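Local structure of ethanolamine kinase Pv091845 (2QG7) at residues Ala69-Lys74 / Tyr93-Tyr98; Ala203-Lys207 / Ser346-Ile350; Ile240-Phe244 / Leu272-Val277; Glu370-Cys376 / Tyr441-Arg445. The protein probably phosphorylates ethanolamine, the first step toward phosphatidylethanolamine. All coordinates share one frame; numbering follows the deposited sequence.

Contact 1 (Ala69-Lys74 / Tyr93-Tyr98); sequences AKELLK and YVMLHY
Leu73 plugs the side of helix 84-98 as a knob into a hole made by Tyr93, Val94, His97 and Tyr98, in a packed pair of successive helices next to the five-stranded sheet. The local axes come within 9.4 Å and their directions differ by 116°, so the pair is far from an antiparallel hairpin.

The apolar contacts divide between the two branches of the knob. The first torsion of Leu73, with CG anti to the carbonyl carbon, brings CG toward helix 84-98, and chi2 (166°) spreads the two methyls: CD2 goes to Val94 CG2 at 3.7 Å, while CD1 lies against the ring of Tyr98, 3.8 Å from CE1. One turn earlier, Ala69 CB rests against two partners, 3.7 Å from Tyr93 CD1 and equally far from Leu96 CD2. Leu72 CD1 adds a more distant touch on the Tyr93 ring. Beyond this layer, Val94 packs on Phe174 and Ile179 and Tyr98 stacks on Phe174, which ties helix 84-98 to strands 170-174 and 177-181 of the sheet.

A CH-pi contact covers the imidazole. Lys70 CG stands 3.8 Å from the centroid of the His97 ring and 22° off its normal, and the chain then bends at chi3, which brings CE back to 3.5 Å from His97 NE2.

Polar contacts are few. Tyr93 OH is bonded to the carbonyl of Leu57, outside the pair. Across it, the exposed Lys74 gives a weak hydrogen bond from NZ to Tyr98 OH at 3.4 Å, with its CE just as near that oxygen.

Contact 2 (Ala203-Lys207 / Ser346-Ile350); sequences AKNLK and SISFI
Asn205 sets its amide nitrogen over the middle of the Phe349 ring, and this is where helix 196-210 and strand 347-349 pack tightly. ND2 stands 3.2 Å above the ring plane, and all six ring carbons are close to it. The amide is tilted by 58° against the ring, so this is not a flat stack. Asn205 CB follows behind the amide, 3.8 Å from Phe349 CZ. On the deeper side Leu206 adds a looser touch, its CB 4.2 Å from Phe349 CE2, and Ile302 and Leu297 also pack on the phenyl ring.

The strand is an edge of a small antiparallel sheet, paired with 302-304. In protein-kinase-like folds such a strand pair joins the catalytic loop to the segment corresponding to the DFG motif, and this one, with its long, largely unmodelled connection, is probably the equivalent. The helix crosses it at 47°, with the axes 8.4 Å apart.

Away from the ring the fit slackens. Asn205 CB approaches Ile347 CG2 only to 4.4 Å, and no direct hydrogen bond spans the segments. A water does so instead: it accepts from Asn205 ND2 at 2.9 Å and from the backbone N of Phe349 at 2.9 Å.

Contact 3 (Ile240-Phe244 / Leu272-Val277); sequences IWKYF and LRDSIV
Trp241 and Phe244 reach from helix 236-251 to helix 269-284, forming an antiparallel helix pair in the helical lobe of the kinase-like fold. The local axes run at 178° to each other and are 11.5 Å apart, a wide spacing that the two aromatic side chains fill.

Their first torsions differ. Trp241 has CG anti to the carbonyl carbon (chi1 -73°), which swings the indole across the gap; Ile276 CG2 lies over its six-membered ring, 3.9 Å from the centroid, and Val277 CG2 meets its edge 3.7 Å from CZ2. Trp241 NE1 finds its partner further along, in Glu280. Phe244 instead extends with CG anti to the backbone N (chi1 179°), and its ring lies against Leu272, Arg273 and Ile276. Leu272 CD2 touches the ring edge, 3.8 Å from Phe244 CD1, and Leu272 also packs on Leu266 of the second subunit.

Arg273 bends at chi3, which lays its guanidinium almost perpendicular to the Phe244 ring: CZ of the phenyl lies over the guanidinium face, 3.8 Å from Arg273 NE. The charge itself is paired with Asp270. At the Ile240 end, two methyl groups close the contact, Ile240 CG2 resting 3.9 Å from Ile276 CG2.

Contact 4 (Glu370-Cys376 / Tyr441-Arg445); sequences EYAGFNC and YGMTR
Phe374 turns its edge to the face of Tyr441 in an offset edge-to-face pair, with centroids 5.4 Å apart and planes at 64°. The nearest atoms are Phe374 CD1 and Tyr441 CE1, at 3.6 Å, and the latter lies in the plane of the Phe374 ring. Phe436 meets both rings edge-to-face, so the pair belongs to a cluster of three.

Cys376 comes to the same tyrosine obliquely: its SG is 3.8 Å from Tyr441 CE1, a sulfur-aromatic contact in which the sulfur stands well off the ring normal. Cys376 CB and SG both lie 3.9 Å from Thr444 CG2.

These two residues are brought to helix 438-448 by a type I beta turn, Gly373 to Cys376, in the loop after helix 360-369 of the helical lobe. The helix also faces the dimer partner, where Thr444 packs on Asn440 of the second subunit.

The polar ends gather beyond the phenol. Arg445, bent at chi2 and chi3, folds back along its own helix and donates from NH2 to Tyr441 OH at 2.9 Å, the oxygen lying 17° out of the guanidinium plane. The salt bridge from Glu370 OE1 to Arg445 NH2 is long, 3.8 Å, with the carboxylate steeply inclined to the guanidinium. A water completes the link between loop and helix, bonded to Glu370 OE1 at 2.7 Å and to Tyr441 OH at 2.8 Å.

In the fold
The four contacts share no helix or strand. Contact 1 is the most peripheral, its centre 26 Å from that of the chain and next to the five-stranded sheet, whereas contacts 2 and 4 lie nearest the middle, each with its centre 15 Å from the chain centre. All four are only partly buried. Contacts 1 and 3 each join two helices and bury the larger areas, 485 and 369 Å², mainly by apolar and ring contacts. Contacts 2 and 4 bury less and set a helix against a strand or a loop, and both use bridging water. Contacts 3 and 4, about 9 Å apart at their nearest atoms, both touch the second subunit.

Contact 1 (Ala69-Lys74 / Tyr93-Tyr98)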
# COMPACT_ATOMS: atom_id res chain seq x y z
N ALA D 69 40.47 0.56 21.74
CA ALA D 69 39.62 0.61 20.55
C ALA D 69 39.32 -0.81 20.09
O ALA D 69 38.21 -1.11 19.64
CB ALA D 69 40.28 1.38 19.46
N LYS D 70 40.33 -1.67 20.24
CA LYS D 70 40.21 -3.09 19.96
C LYS D 70 39.08 -3.74 20.77
O LYS D 70 38.16 -4.30 20.17
CB LYS D 70 41.54 -3.80 20.19
CG LYS D 70 41.56 -5.28 19.77
CD LYS D 70 42.85 -5.95 20.21
CE LYS D 70 44.03 -5.64 19.24
NZ LYS D 70 45.36 -6.25 19.65
N GLU D 71 39.14 -3.66 22.10
CA GLU D 71 38.10 -4.27 22.97
C GLU D 71 36.72 -3.57 22.96
O GLU D 71 35.70 -4.20 23.28
CB GLU D 71 38.60 -4.54 24.40
CG GLU D 71 39.26 -3.34 25.09
CD GLU D 71 39.94 -3.71 26.41
OE1 GLU D 71 41.20 -3.59 26.46
OE2 GLU D 71 39.23 -4.09 27.39
N LEU D 72 36.69 -2.29 22.59
CA LEU D 72 35.41 -1.57 22.43
C LEU D 72 34.67 -1.97 21.15
O LEU D 72 33.45 -1.97 21.13
CB LEU D 72 35.58 -0.03 22.49
CG LEU D 72 36.05 0.63 23.81
CD1 LEU D 72 36.38 2.12 23.63
CD2 LEU D 72 35.06 0.38 24.96
N LEU D 73 35.44 -2.30 20.11
CA LEU D 73 34.88 -2.79 18.85
C LEU D 73 34.28 -4.17 18.98
O LEU D 73 33.32 -4.50 18.29
CB LEU D 73 35.93 -2.80 17.73
CG LEU D 73 36.27 -1.46 17.10
CD1 LEU D 73 37.55 -1.58 16.27
CD2 LEU D 73 35.15 -0.94 16.27
N LYS D 74 34.88 -4.97 19.87
CA LYS D 74 34.44 -6.34 20.14
C LYS D 74 33.26 -6.37 21.10
O LYS D 74 32.43 -7.27 21.04
CB LYS D 74 35.59 -7.16 20.74
CG LYS D 74 36.82 -7.28 19.86
CD LYS D 74 36.67 -8.42 18.83
CE LYS D 74 37.75 -8.20 17.72
NZ LYS D 74 37.57 -9.30 16.70
N TYR D 93 37.50 3.95 15.32
CA TYR D 93 38.10 2.74 15.88
C TYR D 93 38.18 1.60 14.86
O TYR D 93 39.10 0.77 14.92
CB TYR D 93 37.31 2.25 17.11
CG TYR D 93 37.18 3.24 18.24
CD1 TYR D 93 38.14 4.24 18.44
CD2 TYR D 93 36.10 3.15 19.13
CE1 TYR D 93 38.01 5.16 19.49
CE2 TYR D 93 35.96 4.07 20.18
CZ TYR D 93 36.92 5.07 20.35
OH TYR D 93 36.80 5.96 21.39
N VAL D 94 37.19 1.55 13.96
CA VAL D 94 37.22 0.63 12.83
C VAL D 94 38.48 0.90 12.03
O VAL D 94 39.24 -0.03 11.75
CB VAL D 94 35.92 0.71 11.94
CG1 VAL D 94 36.09 -0.07 10.65
CG2 VAL D 94 34.69 0.16 12.72
N MET D 95 38.72 2.16 11.73
CA MET D 95 39.91 2.57 10.98
C MET D 95 41.23 2.40 11.75
O MET D 95 42.30 2.23 11.16
CB MET D 95 39.77 4.03 10.49
CG MET D 95 38.66 4.26 9.40
SD MET D 95 38.60 3.06 8.02
CE MET D 95 40.26 3.22 7.22
N LEU D 96 41.15 2.49 13.07
CA LEU D 96 42.35 2.40 13.88
C LEU D 96 42.82 0.96 14.06
O LEU D 96 44.03 0.69 14.02
CB LEU D 96 42.11 3.09 15.25
CG LEU D 96 43.21 3.11 16.33
CD1 LEU D 96 44.45 3.94 15.94
CD2 LEU D 96 42.61 3.62 17.62
N HIS D 97 41.88 0.03 14.25
CA HIS D 97 42.19 -1.37 14.51
C HIS D 97 42.10 -2.19 13.22
O HIS D 97 43.10 -2.77 12.76
CB HIS D 97 41.26 -1.93 15.59
CG HIS D 97 41.47 -3.39 15.88
ND1 HIS D 97 40.43 -4.30 15.93
CD2 HIS D 97 42.60 -4.10 16.12
CE1 HIS D 97 40.90 -5.51 16.19
NE2 HIS D 97 42.22 -5.41 16.31
N TYR D 98 40.90 -2.24 12.64
CA TYR D 98 40.65 -3.07 11.46
C TYR D 98 41.38 -2.57 10.20
O TYR D 98 42.01 -3.36 9.48
CB TYR D 98 39.13 -3.22 11.22
CG TYR D 98 38.43 -4.08 12.25
CD1 TYR D 98 37.30 -3.61 12.93
CD2 TYR D 98 38.90 -5.38 12.54
CE1 TYR D 98 36.64 -4.41 13.88
CE2 TYR D 98 38.25 -6.20 13.49
CZ TYR D 98 37.12 -5.70 14.17
OH TYR D 98 36.46 -6.49 15.11

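Contact 2 (Ala203-Lys207 / Ser346-Ile350)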
# COMPACT_ATOMS: atom_id res chain seq x y z
N ALA D 203 21.54 -3.95 -18.71
CA ALA D 203 21.47 -5.27 -19.37
C ALA D 203 22.84 -5.78 -19.76
O ALA D 203 23.18 -6.96 -19.51
CB ALA D 203 20.58 -5.17 -20.58
N LYS D 204 23.66 -4.90 -20.35
CA LYS D 204 25.06 -5.26 -20.74
C LYS D 204 25.91 -5.67 -19.55
O LYS D 204 26.66 -6.65 -19.64
CB LYS D 204 25.76 -4.12 -21.47
CG LYS D 204 25.31 -3.89 -22.89
CD LYS D 204 26.18 -2.80 -23.46
CE LYS D 204 25.57 -2.19 -24.71
NZ LYS D 204 25.57 -3.18 -25.83
N ASN D 205 25.80 -4.91 -18.45
CA ASN D 205 26.51 -5.24 -17.19
C ASN D 205 25.97 -6.48 -16.53
O ASN D 205 26.70 -7.25 -15.91
CB ASN D 205 26.46 -4.06 -16.21
CG ASN D 205 27.55 -4.14 -15.16
OD1 ASN D 205 28.70 -4.43 -15.46
ND2 ASN D 205 27.18 -3.90 -13.92
N LEU D 206 24.67 -6.70 -16.69
CA LEU D 206 24.00 -7.88 -16.12
C LEU D 206 24.42 -9.14 -16.86
O LEU D 206 24.55 -10.19 -16.25
CB LEU D 206 22.46 -7.70 -16.08
CG LEU D 206 21.66 -8.84 -15.39
CD1 LEU D 206 21.92 -8.88 -13.88
CD2 LEU D 206 20.18 -8.73 -15.67
N LYS D 207 24.63 -9.04 -18.18
CA LYS D 207 25.17 -10.16 -18.96
C LYS D 207 26.61 -10.51 -18.54
O LYS D 207 26.93 -11.70 -18.35
CB LYS D 207 25.13 -9.87 -20.46
CG LYS D 207 24.49 -11.00 -21.24
CD LYS D 207 25.40 -12.21 -21.27
CE LYS D 207 24.66 -13.46 -21.62
NZ LYS D 207 24.25 -13.34 -23.05
N SER D 346 28.39 5.42 -17.16
CA SER D 346 28.97 4.11 -16.94
C SER D 346 28.25 3.45 -15.75
O SER D 346 28.21 4.04 -14.68
CB SER D 346 30.48 4.22 -16.69
OG SER D 346 31.04 2.95 -16.36
N ILE D 347 27.73 2.25 -15.96
CA ILE D 347 26.90 1.56 -15.00
C ILE D 347 27.62 0.41 -14.29
O ILE D 347 28.25 -0.41 -14.93
CB ILE D 347 25.57 1.03 -15.68
CG1 ILE D 347 24.60 2.19 -15.98
CG2 ILE D 347 24.93 -0.17 -14.90
CD1 ILE D 347 24.13 3.02 -14.77
N SER D 348 27.52 0.37 -12.96
CA SER D 348 27.96 -0.78 -12.18
C SER D 348 26.98 -1.09 -11.04
O SER D 348 26.18 -0.26 -10.66
CB SER D 348 29.37 -0.56 -11.65
OG SER D 348 29.42 0.58 -10.83
N PHE D 349 27.03 -2.32 -10.54
CA PHE D 349 26.17 -2.76 -9.47
C PHE D 349 26.90 -2.79 -8.13
O PHE D 349 28.10 -3.03 -8.07
CB PHE D 349 25.58 -4.15 -9.78
CG PHE D 349 24.91 -4.23 -11.13
CD1 PHE D 349 24.22 -3.14 -11.66
CD2 PHE D 349 24.95 -5.41 -11.88
CE1 PHE D 349 23.63 -3.23 -12.92
CE2 PHE D 349 24.33 -5.47 -13.10
CZ PHE D 349 23.69 -4.39 -13.61
N ILE D 350 26.14 -2.58 -7.06
CA ILE D 350 26.62 -2.63 -5.66
C ILE D 350 25.69 -3.53 -4.85
O ILE D 350 24.63 -3.93 -5.32
CB ILE D 350 26.71 -1.19 -4.96
CG1 ILE D 350 25.35 -0.44 -4.98
CG2 ILE D 350 27.83 -0.31 -5.53
CD1 ILE D 350 25.19 0.59 -3.88
O HOH W 1 29.13 -3.86 -11.73

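Contact 3 (Ile240-Phe244 / Leu272-Val277)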
# COMPACT_ATOMS: atom_id res chain seq x y z
N ILE D 240 13.47 -19.38 -0.88
CA ILE D 240 12.03 -19.19 -0.75
C ILE D 240 11.41 -20.11 0.31
O ILE D 240 10.64 -19.66 1.14
CB ILE D 240 11.28 -19.33 -2.11
CG1 ILE D 240 11.77 -18.29 -3.10
CG2 ILE D 240 9.76 -19.16 -1.92
CD1 ILE D 240 11.10 -18.39 -4.45
N TRP D 241 11.76 -21.39 0.28
CA TRP D 241 11.31 -22.34 1.31
C TRP D 241 11.88 -22.05 2.68
O TRP D 241 11.22 -22.33 3.68
CB TRP D 241 11.61 -23.81 0.93
CG TRP D 241 10.69 -24.31 -0.16
CD1 TRP D 241 11.04 -24.63 -1.44
CD2 TRP D 241 9.29 -24.54 -0.06
NE1 TRP D 241 9.94 -25.04 -2.15
CE2 TRP D 241 8.85 -24.99 -1.33
CE3 TRP D 241 8.34 -24.40 0.96
CZ2 TRP D 241 7.49 -25.31 -1.60
CZ3 TRP D 241 7.00 -24.71 0.69
CH2 TRP D 241 6.59 -25.17 -0.58
N LYS D 242 13.08 -21.46 2.74
CA LYS D 242 13.66 -21.10 4.03
C LYS D 242 12.79 -20.01 4.68
O LYS D 242 12.51 -20.06 5.86
CB LYS D 242 15.08 -20.60 3.82
CG LYS D 242 15.93 -20.31 5.10
CD LYS D 242 16.95 -19.11 4.73
CE LYS D 242 17.87 -18.78 5.97
NZ LYS D 242 18.89 -17.68 5.66
N TYR D 243 12.40 -19.01 3.89
CA TYR D 243 11.55 -17.94 4.40
C TYR D 243 10.17 -18.48 4.86
O TYR D 243 9.66 -18.08 5.90
CB TYR D 243 11.35 -16.85 3.34
CG TYR D 243 12.57 -16.10 2.86
CD1 TYR D 243 13.71 -15.95 3.66
CD2 TYR D 243 12.57 -15.50 1.61
CE1 TYR D 243 14.84 -15.22 3.20
CE2 TYR D 243 13.65 -14.78 1.14
CZ TYR D 243 14.79 -14.63 1.94
OH TYR D 243 15.87 -13.91 1.46
N PHE D 244 9.60 -19.40 4.08
CA PHE D 244 8.33 -19.99 4.35
C PHE D 244 8.37 -20.68 5.70
O PHE D 244 7.51 -20.42 6.55
CB PHE D 244 7.95 -20.97 3.25
CG PHE D 244 6.62 -21.66 3.48
CD1 PHE D 244 5.43 -21.08 3.01
CD2 PHE D 244 6.56 -22.88 4.18
CE1 PHE D 244 4.20 -21.72 3.26
CE2 PHE D 244 5.34 -23.51 4.42
CZ PHE D 244 4.17 -22.94 3.97
N LEU D 272 -0.49 -20.97 0.64
CA LEU D 272 0.77 -20.39 0.31
C LEU D 272 1.76 -21.51 -0.10
O LEU D 272 2.45 -21.37 -1.12
CB LEU D 272 1.30 -19.54 1.49
CG LEU D 272 2.65 -18.82 1.33
CD1 LEU D 272 2.68 -17.81 0.16
CD2 LEU D 272 3.04 -18.16 2.63
N ARG D 273 1.80 -22.59 0.70
CA ARG D 273 2.59 -23.79 0.40
C ARG D 273 2.28 -24.33 -0.97
O ARG D 273 3.18 -24.66 -1.71
CB ARG D 273 2.36 -24.89 1.42
CG ARG D 273 3.38 -26.03 1.40
CD ARG D 273 3.10 -27.10 2.47
NE ARG D 273 3.21 -26.62 3.86
CZ ARG D 273 2.15 -26.33 4.63
NH1 ARG D 273 2.31 -25.91 5.89
NH2 ARG D 273 0.91 -26.46 4.15
N ASP D 274 1.00 -24.39 -1.32
CA ASP D 274 0.56 -24.83 -2.64
C ASP D 274 0.98 -23.90 -3.76
O ASP D 274 1.25 -24.33 -4.88
CB ASP D 274 -0.97 -24.94 -2.66
CG ASP D 274 -1.50 -26.14 -1.89
OD1 ASP D 274 -0.68 -26.93 -1.36
OD2 ASP D 274 -2.75 -26.31 -1.83
N SER D 275 0.95 -22.60 -3.47
CA SER D 275 1.26 -21.56 -4.44
C SER D 275 2.75 -21.52 -4.77
O SER D 275 3.11 -21.26 -5.91
CB SER D 275 0.85 -20.21 -3.87
OG SER D 275 -0.55 -20.04 -4.01
N ILE D 276 3.59 -21.75 -3.78
CA ILE D 276 5.04 -21.82 -3.99
C ILE D 276 5.44 -23.06 -4.82
O ILE D 276 6.27 -22.97 -5.74
CB ILE D 276 5.82 -21.77 -2.68
CG1 ILE D 276 5.56 -20.45 -1.95
CG2 ILE D 276 7.32 -21.99 -2.95
CD1 ILE D 276 6.08 -20.43 -0.55
N VAL D 277 4.83 -24.20 -4.49
CA VAL D 277 4.92 -25.42 -5.28
C VAL D 277 4.47 -25.17 -6.72
O VAL D 277 5.14 -25.57 -7.67
CB VAL D 277 4.11 -26.58 -4.62
CG1 VAL D 277 3.97 -27.74 -5.58
CG2 VAL D 277 4.77 -27.06 -3.37

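Contact 4 (Glu370-Cys376 / Tyr441-Arg445)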
# COMPACT_ATOMS: atom_id res chain seq x y z
N GLU D 370 11.15 -4.03 -10.08
CA GLU D 370 11.69 -2.91 -9.32
C GLU D 370 11.51 -1.60 -10.05
O GLU D 370 11.97 -0.58 -9.62
CB GLU D 370 13.17 -3.18 -8.97
CG GLU D 370 13.45 -4.37 -7.98
CD GLU D 370 12.82 -4.16 -6.57
OE1 GLU D 370 12.59 -5.17 -5.83
OE2 GLU D 370 12.59 -2.98 -6.14
N TYR D 371 10.85 -1.62 -11.18
CA TYR D 371 10.52 -0.45 -11.94
C TYR D 371 9.41 0.27 -11.17
O TYR D 371 9.26 1.52 -11.26
CB TYR D 371 9.97 -0.88 -13.32
CG TYR D 371 11.01 -1.14 -14.41
CD1 TYR D 371 12.23 -1.79 -14.14
CD2 TYR D 371 10.74 -0.78 -15.74
CE1 TYR D 371 13.16 -2.04 -15.15
CE2 TYR D 371 11.66 -1.03 -16.76
CZ TYR D 371 12.86 -1.65 -16.46
OH TYR D 371 13.80 -1.87 -17.47
N ALA D 372 8.61 -0.54 -10.46
CA ALA D 372 7.54 -0.08 -9.55
C ALA D 372 8.07 0.65 -8.32
O ALA D 372 7.35 1.44 -7.72
CB ALA D 372 6.68 -1.26 -9.12
N GLY D 373 9.32 0.35 -7.93
CA GLY D 373 9.92 0.93 -6.73
C GLY D 373 9.33 0.31 -5.47
O GLY D 373 8.56 -0.66 -5.52
N PHE D 374 9.72 0.86 -4.32
CA PHE D 374 9.17 0.40 -3.02
C PHE D 374 7.70 0.78 -2.86
O PHE D 374 7.01 0.22 -2.04
CB PHE D 374 10.00 0.96 -1.86
CG PHE D 374 11.30 0.23 -1.64
CD1 PHE D 374 11.30 -1.12 -1.28
CD2 PHE D 374 12.52 0.88 -1.79
CE1 PHE D 374 12.49 -1.80 -1.05
CE2 PHE D 374 13.72 0.20 -1.59
CZ PHE D 374 13.70 -1.14 -1.20
N ASN D 375 7.24 1.72 -3.65
CA ASN D 375 5.86 2.16 -3.63
C ASN D 375 4.94 1.20 -4.36
O ASN D 375 3.72 1.31 -4.28
CB ASN D 375 5.75 3.58 -4.22
CG ASN D 375 4.43 4.25 -3.88
OD1 ASN D 375 3.59 4.54 -4.77
ND2 ASN D 375 4.20 4.46 -2.58
N CYS D 376 5.53 0.28 -5.11
CA CYS D 376 4.81 -0.79 -5.81
C CYS D 376 3.78 -0.31 -6.84
O CYS D 376 2.68 -0.82 -6.96
CB CYS D 376 4.23 -1.76 -4.81
SG CYS D 376 5.40 -2.58 -3.75
N TYR D 441 4.80 -3.63 3.23
CA TYR D 441 5.53 -3.88 2.01
C TYR D 441 5.49 -5.35 1.69
O TYR D 441 5.31 -5.68 0.53
CB TYR D 441 7.00 -3.39 2.09
CG TYR D 441 7.78 -3.69 0.84
CD1 TYR D 441 7.62 -2.92 -0.31
CD2 TYR D 441 8.69 -4.76 0.79
CE1 TYR D 441 8.33 -3.19 -1.46
CE2 TYR D 441 9.40 -5.04 -0.37
CZ TYR D 441 9.23 -4.24 -1.48
OH TYR D 441 9.95 -4.51 -2.65
N GLY D 442 5.64 -6.20 2.70
CA GLY D 442 5.54 -7.67 2.56
C GLY D 442 4.21 -8.16 2.03
O GLY D 442 4.14 -9.05 1.17
N MET D 443 3.14 -7.56 2.54
CA MET D 443 1.76 -7.91 2.20
C MET D 443 1.39 -7.42 0.83
O MET D 443 0.66 -8.08 0.14
CB MET D 443 0.76 -7.33 3.24
CG MET D 443 0.85 -7.99 4.60
SD MET D 443 0.57 -9.79 4.50
CE MET D 443 -1.15 -9.87 3.98
N THR D 444 1.89 -6.25 0.46
CA THR D 444 1.73 -5.72 -0.88
C THR D 444 2.41 -6.60 -1.95
O THR D 444 1.81 -6.82 -3.01
CB THR D 444 2.28 -4.27 -0.99
OG1 THR D 444 1.72 -3.47 0.06
CG2 THR D 444 1.93 -3.65 -2.34
N ARG D 445 3.64 -7.09 -1.67
CA ARG D 445 4.32 -8.03 -2.58
C ARG D 445 3.55 -9.34 -2.70
O ARG D 445 3.39 -9.83 -3.80
CB ARG D 445 5.78 -8.34 -2.18
CG ARG D 445 6.73 -7.18 -2.15
CD ARG D 445 6.74 -6.38 -3.43
NE ARG D 445 7.15 -7.20 -4.59
CZ ARG D 445 8.41 -7.38 -4.98
NH1 ARG D 445 8.63 -8.13 -6.04
NH2 ARG D 445 9.45 -6.82 -4.34
O HOH W 2 11.43 -7.19 -6.78
O HOH W 3 12.67 -5.13 -3.16